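Local coordinates for possible prolidase (Bifidobacterium longum NCC2705, PDB 2P9B), which is probably a metal-dependent hydrolase of the amidohydrolase family, acting either on non-peptide carbon-nitrogen bonds or, as a prolidase, on X-Pro dipeptides, at residues A[119-124]-A[157-162]. Sequence-based numbering, arbitrary orientation.
Sequences HNATTL and PRILAS
With CG1 anti to the backbone C (chi1 -59°) and CD1 anti to CA (chi2 175°), I159 reaches from its strand to A121 on the helix, where its CD1 stops 4.5 Å from A121 CB. P157 lies beside the same turn without an extended chain, because its ring closes onto the backbone. P157 CD comes 4.2 Å from A121 CB. It lies closer to the backbone, 3.6 Å from A121 O, and P157 CG is also near that oxygen. One alanine thus meets the proline through both its methyl and its backbone oxygen, while the same methyl faces the isoleucine tip. The contact is small, burying 115 Å² over both sides, and the CA atoms of A121 and P157 lie 6.8 Å apart, a close approach in keeping with the small side chain of A121. All three touching residues are buried. L145 of helix 141-150 also packs on A121, and V142 and I149 of that helix touch I159. Strand 129-134 pairs in parallel with strand 158-160, and its I132 touches both I159 and L124, so helix 113-126 packs beside these two neighbouring strands, in an arrangement consistent with the TIM-barrel fold of amidohydrolases.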
loop_
_atom_site.group_PDB
_atom_site.type_symbol
_atom_site.label_atom_id
_atom_site.label_comp_id
_atom_site.label_asym_id
_atom_site.label_seq_id
_atom_site.Cartn_x
_atom_site.Cartn_y
_atom_site.Cartn_z
ATOM N N HIS A 119 -14.882 -7.252 -5.472
ATOM C CA HIS A 119 -15.294 -7.382 -4.079
ATOM C C HIS A 119 -14.167 -6.991 -3.133
ATOM O O HIS A 119 -14.372 -6.225 -2.192
ATOM C CB HIS A 119 -15.711 -8.821 -3.755
ATOM C CG HIS A 119 -15.981 -9.051 -2.300
ATOM N ND1 HIS A 119 -17.075 -8.514 -1.655
ATOM C CD2 HIS A 119 -15.278 -9.720 -1.356
ATOM C CE1 HIS A 119 -17.033 -8.841 -0.376
ATOM N NE2 HIS A 119 -15.953 -9.574 -0.168
ATOM N N ASN A 120 -12.977 -7.526 -3.386
ATOM C CA ASN A 120 -11.839 -7.230 -2.532
ATOM C C ASN A 120 -11.410 -5.770 -2.617
ATOM O O ASN A 120 -11.026 -5.176 -1.608
ATOM C CB ASN A 120 -10.670 -8.168 -2.854
ATOM C CG ASN A 120 -10.924 -9.590 -2.377
ATOM O OD1 ASN A 120 -11.399 -9.803 -1.259
ATOM N ND2 ASN A 120 -10.602 -10.568 -3.215
ATOM N N ALA A 121 -11.478 -5.192 -3.810
ATOM C CA ALA A 121 -11.115 -3.786 -3.970
ATOM C C ALA A 121 -12.128 -2.948 -3.192
ATOM O O ALA A 121 -11.784 -1.923 -2.601
ATOM C CB ALA A 121 -11.130 -3.393 -5.453
ATOM N N THR A 122 -13.383 -3.388 -3.190
ATOM C CA THR A 122 -14.424 -2.670 -2.471
ATOM C C THR A 122 -14.213 -2.767 -0.962
ATOM O O THR A 122 -14.457 -1.806 -0.231
ATOM C CB THR A 122 -15.826 -3.197 -2.838
ATOM O OG1 THR A 122 -16.063 -2.969 -4.232
ATOM C CG2 THR A 122 -16.901 -2.479 -2.028
ATOM N N THR A 123 -13.757 -3.924 -0.497
ATOM C CA THR A 123 -13.491 -4.114 0.928
ATOM C C THR A 123 -12.392 -3.143 1.364
ATOM O O THR A 123 -12.507 -2.485 2.395
ATOM C CB THR A 123 -13.048 -5.559 1.217
ATOM O OG1 THR A 123 -14.145 -6.443 0.967
ATOM C CG2 THR A 123 -12.600 -5.711 2.663
ATOM N N LEU A 124 -11.327 -3.058 0.574
ATOM C CA LEU A 124 -10.230 -2.143 0.875
ATOM C C LEU A 124 -10.774 -0.722 0.955
ATOM O O LEU A 124 -10.499 0.000 1.915
ATOM C CB LEU A 124 -9.141 -2.231 -0.201
ATOM C CG LEU A 124 -8.137 -3.367 -0.023
ATOM C CD1 LEU A 124 -7.561 -3.789 -1.371
ATOM C CD2 LEU A 124 -7.040 -2.915 0.931
ATOM N N PRO A 157 -11.379 2.135 -5.385
ATOM C CA PRO A 157 -10.161 2.887 -5.084
ATOM C C PRO A 157 -9.330 3.130 -6.337
ATOM O O PRO A 157 -9.552 2.505 -7.378
ATOM C CB PRO A 157 -9.440 1.977 -4.101
ATOM C CG PRO A 157 -9.773 0.602 -4.647
ATOM C CD PRO A 157 -11.259 0.733 -4.937
ATOM N N ARG A 158 -8.381 4.051 -6.228
ATOM C CA ARG A 158 -7.466 4.345 -7.323
ATOM C C ARG A 158 -6.535 3.137 -7.304
ATOM O O ARG A 158 -5.989 2.797 -6.253
ATOM C CB ARG A 158 -6.696 5.630 -7.015
ATOM C CG ARG A 158 -5.622 5.980 -8.025
ATOM C CD ARG A 158 -4.946 7.301 -7.672
ATOM N NE ARG A 158 -5.876 8.433 -7.719
ATOM C CZ ARG A 158 -6.524 8.924 -6.667
ATOM N NH1 ARG A 158 -6.353 8.392 -5.463
ATOM N NH2 ARG A 158 -7.340 9.959 -6.818
ATOM N N ILE A 159 -6.356 2.487 -8.451
ATOM C CA ILE A 159 -5.534 1.286 -8.511
ATOM C C ILE A 159 -4.311 1.297 -9.420
ATOM O O ILE A 159 -4.384 1.718 -10.577
ATOM C CB ILE A 159 -6.390 0.055 -8.958
ATOM C CG1 ILE A 159 -7.546 -0.174 -7.983
ATOM C CG2 ILE A 159 -5.514 -1.196 -9.049
ATOM C CD1 ILE A 159 -8.499 -1.288 -8.432
ATOM N N LEU A 160 -3.179 0.860 -8.873
ATOM C CA LEU A 160 -1.971 0.691 -9.669
ATOM C C LEU A 160 -1.941 -0.828 -9.801
ATOM O O LEU A 160 -1.688 -1.533 -8.825
ATOM C CB LEU A 160 -0.722 1.179 -8.941
ATOM C CG LEU A 160 -0.386 2.660 -9.106
ATOM C CD1 LEU A 160 -1.362 3.515 -8.312
ATOM C CD2 LEU A 160 1.040 2.889 -8.635
ATOM N N ALA A 161 -2.231 -1.321 -11.000
ATOM C CA ALA A 161 -2.274 -2.759 -11.265
ATOM C C ALA A 161 -0.960 -3.271 -11.835
ATOM O O ALA A 161 -0.431 -2.717 -12.790
ATOM C CB ALA A 161 -3.418 -3.071 -12.235
ATOM N N SER A 162 -0.456 -4.351 -11.248
ATOM C CA SER A 162 0.810 -4.936 -11.663
ATOM C C SER A 162 0.700 -6.048 -12.694
ATOM O O SER A 162 1.692 -6.390 -13.337
ATOM C CB SER A 162 1.512 -5.525 -10.445
ATOM O OG SER A 162 0.793 -6.667 -9.998
#